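Local structure of regulator of nonsense transcripts 2 (Homo sapiens, 4CEK) at residues D197-K205 with L241-M252. The protein takes part in nonsense-mediated mRNA decay, probably as a scaffold that binds other decay factors. Numbering follows the deposited sequence.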
loop_
_atom_site.group_PDB
_atom_site.type_symbol
_atom_site.label_atom_id
_atom_site.label_comp_id
_atom_site.label_asym_id
_atom_site.label_seq_id
_atom_site.Cartn_x
_atom_site.Cartn_y
_atom_site.Cartn_z
ATOM N N ASP A 197 -10.753 -0.298 3.903
ATOM C CA ASP A 197 -11.010 0.794 2.947
ATOM C C ASP A 197 -11.189 0.226 1.528
ATOM O O ASP A 197 -12.083 0.666 0.777
ATOM C CB ASP A 197 -9.872 1.780 3.015
ATOM C CG ASP A 197 -10.265 3.152 2.598
ATOM O OD1 ASP A 197 -11.455 3.457 2.532
ATOM O OD2 ASP A 197 -9.357 3.924 2.290
ATOM N N PHE A 198 -10.418 -0.822 1.196
ATOM C CA PHE A 198 -10.589 -1.518 -0.059
ATOM C C PHE A 198 -12.003 -2.064 -0.196
ATOM O O PHE A 198 -12.664 -1.801 -1.194
ATOM C CB PHE A 198 -9.565 -2.640 -0.207
ATOM C CG PHE A 198 -9.687 -3.409 -1.500
ATOM C CD1 PHE A 198 -9.145 -2.911 -2.670
ATOM C CD2 PHE A 198 -10.371 -4.593 -1.555
ATOM C CE1 PHE A 198 -9.234 -3.622 -3.863
ATOM C CE2 PHE A 198 -10.502 -5.306 -2.746
ATOM C CZ PHE A 198 -9.919 -4.809 -3.901
ATOM N N ARG A 199 -12.463 -2.791 0.814
ATOM C CA ARG A 199 -13.835 -3.349 0.862
ATOM C C ARG A 199 -14.860 -2.265 0.653
ATOM O O ARG A 199 -15.761 -2.391 -0.169
ATOM C CB ARG A 199 -14.095 -3.958 2.219
ATOM C CG ARG A 199 -14.499 -5.408 2.260
ATOM C CD ARG A 199 -14.536 -5.892 3.720
ATOM N NE ARG A 199 -13.300 -6.558 4.071
ATOM C CZ ARG A 199 -12.531 -6.318 5.135
ATOM N NH1 ARG A 199 -12.860 -5.440 6.060
ATOM N NH2 ARG A 199 -11.412 -7.030 5.276
ATOM N N PHE A 200 -14.696 -1.184 1.384
ATOM C CA PHE A 200 -15.545 0.001 1.237
ATOM C C PHE A 200 -15.593 0.529 -0.212
ATOM O O PHE A 200 -16.682 0.696 -0.770
ATOM C CB PHE A 200 -15.047 1.077 2.219
ATOM C CG PHE A 200 -15.839 2.325 2.196
ATOM C CD1 PHE A 200 -17.114 2.362 2.751
ATOM C CD2 PHE A 200 -15.313 3.488 1.621
ATOM C CE1 PHE A 200 -17.863 3.534 2.716
ATOM C CE2 PHE A 200 -16.054 4.664 1.580
ATOM C CZ PHE A 200 -17.331 4.686 2.128
ATOM N N HIS A 201 -14.425 0.723 -0.837
ATOM C CA HIS A 201 -14.351 1.148 -2.247
ATOM C C HIS A 201 -14.972 0.196 -3.229
ATOM O O HIS A 201 -15.534 0.632 -4.230
ATOM C CB HIS A 201 -12.915 1.382 -2.691
ATOM C CG HIS A 201 -12.235 2.533 -1.991
ATOM N ND1 HIS A 201 -12.866 3.670 -1.702
ATOM C CD2 HIS A 201 -10.931 2.681 -1.539
ATOM C CE1 HIS A 201 -12.018 4.517 -1.092
ATOM N NE2 HIS A 201 -10.833 3.909 -0.987
ATOM N N VAL A 202 -14.836 -1.101 -2.989
ATOM C CA VAL A 202 -15.418 -2.097 -3.866
ATOM C C VAL A 202 -16.939 -2.090 -3.777
ATOM O O VAL A 202 -17.601 -2.495 -4.723
ATOM C CB VAL A 202 -14.931 -3.510 -3.537
ATOM C CG1 VAL A 202 -15.767 -4.560 -4.249
ATOM C CG2 VAL A 202 -13.460 -3.649 -3.883
ATOM N N ARG A 203 -17.492 -1.640 -2.648
ATOM C CA ARG A 203 -18.955 -1.632 -2.463
ATOM C C ARG A 203 -19.652 -0.377 -2.969
ATOM O O ARG A 203 -20.803 -0.461 -3.319
ATOM C CB ARG A 203 -19.325 -1.838 -1.004
ATOM C CG ARG A 203 -19.188 -3.273 -0.536
ATOM C CD ARG A 203 -19.232 -3.302 0.981
ATOM N NE ARG A 203 -18.877 -4.615 1.529
ATOM C CZ ARG A 203 -18.276 -4.809 2.704
ATOM N NH1 ARG A 203 -17.921 -3.777 3.473
ATOM N NH2 ARG A 203 -18.002 -6.045 3.102
ATOM N N LYS A 204 -18.946 0.752 -3.042
ATOM C CA LYS A 204 -19.539 2.065 -3.377
ATOM C C LYS A 204 -19.357 2.502 -4.840
ATOM O O LYS A 204 -18.771 1.786 -5.647
ATOM C CB LYS A 204 -18.973 3.145 -2.435
ATOM C CG LYS A 204 -19.419 2.978 -0.980
ATOM C CD LYS A 204 -20.768 3.643 -0.686
ATOM C CE LYS A 204 -21.463 3.051 0.542
ATOM N NZ LYS A 204 -22.564 3.925 1.045
ATOM N N LYS A 205 -19.912 3.676 -5.158
ATOM C CA LYS A 205 -19.782 4.339 -6.473
ATOM C C LYS A 205 -20.338 5.772 -6.437
ATOM O O LYS A 205 -19.586 6.746 -6.461
ATOM C CB LYS A 205 -20.502 3.547 -7.579
ATOM C CG LYS A 205 -19.562 2.788 -8.509
ATOM C CD LYS A 205 -19.846 3.066 -9.980
ATOM C CE LYS A 205 -18.642 2.689 -10.825
ATOM N NZ LYS A 205 -18.871 2.884 -12.277
ATOM N N LEU A 241 -12.518 -7.807 -7.457
ATOM C CA LEU A 241 -12.729 -6.809 -8.480
ATOM C C LEU A 241 -13.217 -7.507 -9.789
ATOM O O LEU A 241 -14.008 -6.951 -10.484
ATOM C CB LEU A 241 -11.435 -6.031 -8.711
ATOM C CG LEU A 241 -10.949 -5.083 -7.609
ATOM C CD1 LEU A 241 -9.599 -4.518 -7.958
ATOM C CD2 LEU A 241 -11.935 -3.929 -7.351
ATOM N N LEU A 242 -12.749 -8.714 -10.111
ATOM C CA LEU A 242 -13.206 -9.400 -11.306
ATOM C C LEU A 242 -14.633 -9.979 -11.206
ATOM O O LEU A 242 -15.171 -10.414 -12.208
ATOM C CB LEU A 242 -12.257 -10.523 -11.714
ATOM C CG LEU A 242 -10.828 -10.144 -12.072
ATOM C CD1 LEU A 242 -10.222 -11.218 -12.961
ATOM C CD2 LEU A 242 -10.725 -8.797 -12.748
ATOM N N SER A 243 -15.247 -9.983 -10.029
ATOM C CA SER A 243 -16.577 -10.573 -9.879
ATOM C C SER A 243 -17.660 -9.610 -10.312
ATOM O O SER A 243 -18.678 -10.030 -10.832
ATOM C CB SER A 243 -16.811 -11.008 -8.433
ATOM O OG SER A 243 -15.901 -12.034 -8.073
ATOM N N ASP A 244 -17.453 -8.325 -10.061
ATOM C CA ASP A 244 -18.326 -7.288 -10.583
ATOM C C ASP A 244 -17.428 -6.343 -11.395
ATOM O O ASP A 244 -17.003 -5.279 -10.931
ATOM C CB ASP A 244 -19.075 -6.569 -9.451
ATOM C CG ASP A 244 -19.909 -5.381 -9.948
ATOM O OD1 ASP A 244 -20.498 -5.461 -11.057
ATOM O OD2 ASP A 244 -19.960 -4.357 -9.225
ATOM N N PHE A 245 -17.176 -6.747 -12.634
ATOM C CA PHE A 245 -16.207 -6.087 -13.503
ATOM C C PHE A 245 -16.783 -4.856 -14.208
ATOM O O PHE A 245 -17.026 -4.859 -15.409
ATOM C CB PHE A 245 -15.677 -7.118 -14.510
ATOM C CG PHE A 245 -14.272 -6.871 -14.965
ATOM C CD1 PHE A 245 -13.259 -6.605 -14.050
ATOM C CD2 PHE A 245 -13.949 -6.948 -16.310
ATOM C CE1 PHE A 245 -11.961 -6.399 -14.474
ATOM C CE2 PHE A 245 -12.653 -6.756 -16.734
ATOM C CZ PHE A 245 -11.658 -6.483 -15.818
ATOM N N SER A 246 -16.938 -3.792 -13.432
ATOM C CA SER A 246 -17.604 -2.575 -13.808
ATOM C C SER A 246 -16.580 -1.459 -13.889
ATOM O O SER A 246 -15.410 -1.682 -13.642
ATOM C CB SER A 246 -18.567 -2.222 -12.688
ATOM O OG SER A 246 -17.817 -1.679 -11.600
ATOM N N HIS A 247 -17.016 -0.236 -14.153
ATOM C CA HIS A 247 -16.083 0.816 -14.453
ATOM C C HIS A 247 -15.065 1.105 -13.379
ATOM O O HIS A 247 -13.869 1.101 -13.675
ATOM C CB HIS A 247 -16.816 2.079 -14.901
ATOM C CG HIS A 247 -17.336 2.010 -16.334
ATOM N ND1 HIS A 247 -17.499 0.831 -17.002
ATOM C CD2 HIS A 247 -17.769 3.016 -17.203
ATOM C CE1 HIS A 247 -17.991 1.078 -18.231
ATOM N NE2 HIS A 247 -18.157 2.417 -18.356
ATOM N N HIS A 248 -15.483 1.369 -12.141
ATOM C CA HIS A 248 -14.495 1.680 -11.098
ATOM C C HIS A 248 -13.662 0.460 -10.734
ATOM O O HIS A 248 -12.479 0.578 -10.501
ATOM C CB HIS A 248 -15.122 2.394 -9.889
ATOM C CG HIS A 248 -15.219 3.922 -10.053
ATOM N ND1 HIS A 248 -15.434 4.764 -9.011
ATOM C CD2 HIS A 248 -15.099 4.741 -11.192
ATOM C CE1 HIS A 248 -15.473 6.043 -9.459
ATOM N NE2 HIS A 248 -15.258 6.028 -10.785
ATOM N N HIS A 249 -14.235 -0.726 -10.776
ATOM C CA HIS A 249 -13.501 -1.917 -10.415
ATOM C C HIS A 249 -12.428 -2.317 -11.395
ATOM O O HIS A 249 -11.427 -2.964 -10.994
ATOM C CB HIS A 249 -14.437 -3.090 -10.200
ATOM C CG HIS A 249 -15.411 -2.878 -9.080
ATOM N ND1 HIS A 249 -16.359 -3.788 -8.757
ATOM C CD2 HIS A 249 -15.568 -1.803 -8.197
ATOM C CE1 HIS A 249 -17.092 -3.317 -7.729
ATOM N NE2 HIS A 249 -16.600 -2.100 -7.383
ATOM N N ILE A 250 -12.650 -1.996 -12.675
ATOM C CA ILE A 250 -11.712 -2.277 -13.758
ATOM C C ILE A 250 -10.500 -1.393 -13.534
ATOM O O ILE A 250 -9.380 -1.895 -13.624
ATOM C CB ILE A 250 -12.301 -2.002 -15.184
ATOM C CG1 ILE A 250 -13.369 -3.034 -15.598
ATOM C CG2 ILE A 250 -11.219 -2.071 -16.232
ATOM C CD1 ILE A 250 -14.297 -2.544 -16.716
ATOM N N GLU A 251 -10.695 -0.105 -13.215
ATOM C CA GLU A 251 -9.539 0.778 -13.008
ATOM C C GLU A 251 -8.729 0.414 -11.769
ATOM O O GLU A 251 -7.494 0.352 -11.818
ATOM C CB GLU A 251 -9.902 2.235 -12.931
ATOM C CG GLU A 251 -10.946 2.680 -13.917
ATOM C CD GLU A 251 -11.006 4.192 -14.056
ATOM O OE1 GLU A 251 -9.898 4.829 -14.045
ATOM O OE2 GLU A 251 -12.159 4.715 -14.176
ATOM N N MET A 252 -9.414 0.168 -10.666
ATOM C CA MET A 252 -8.742 -0.293 -9.429
ATOM C C MET A 252 -7.910 -1.519 -9.739
ATOM O O MET A 252 -6.760 -1.609 -9.337
ATOM C CB MET A 252 -9.765 -0.605 -8.326
ATOM C CG MET A 252 -10.570 0.612 -7.838
ATOM S SD MET A 252 -11.871 0.137 -6.659
ATOM C CE MET A 252 -10.838 -0.572 -5.382
#
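F198, H201 and V202, near the C-terminal end of helix 185-203, pack on L241, H249 and M252 in an apolar helix-helix contact with one polar link. L241 lies in the last turn of helix 231-243, and H249 and M252 lie on the first turns of helix 247-266. The contact joins these two helices of the all-helical MIF4G fold to helix 185-203, with helix 210-225 between them in the chain. The short segments 197-203 and 247-252 run roughly antiparallel, at 141°, with their axes 10.3 Å apart.

M252 is bent at its last torsion (chi3 61°). M252 CE lies 3.8 Å from F198 CE1 and 3.9 Å from H201 CB. L241 reaches the same ring, with L241 CG 3.9 Å from F198 CZ. L241 CD2 also meets V202 CG2 at 3.8 Å. V217 of helix 210-225 touches both F198 and M252 and extends this apolar layer.

The polar link is the imidazole of H249. H249 NE2 donates a weak, bent bond to V202 O (2.9 Å, 118° at the hydrogen), and that oxygen lies at the ring edge, near its plane. On the same ring, H249 ND1 donates to D244 O (2.7 Å), in the loop between helix 231-243 and helix 247-266.

At the solvent side, poorly ordered K205 lies along the start of helix 247-266. K205 CE is 3.7 Å from H248 CB. H248 ND1 itself is hydrogen-bonded to K213.

Both ring nitrogens of H249 face carbonyl oxygens. This would favour a doubly protonated, positively charged ring, but the weak V202 bond makes it tentative. The buried ring bridges V202 O and D244 O, more firmly at D244.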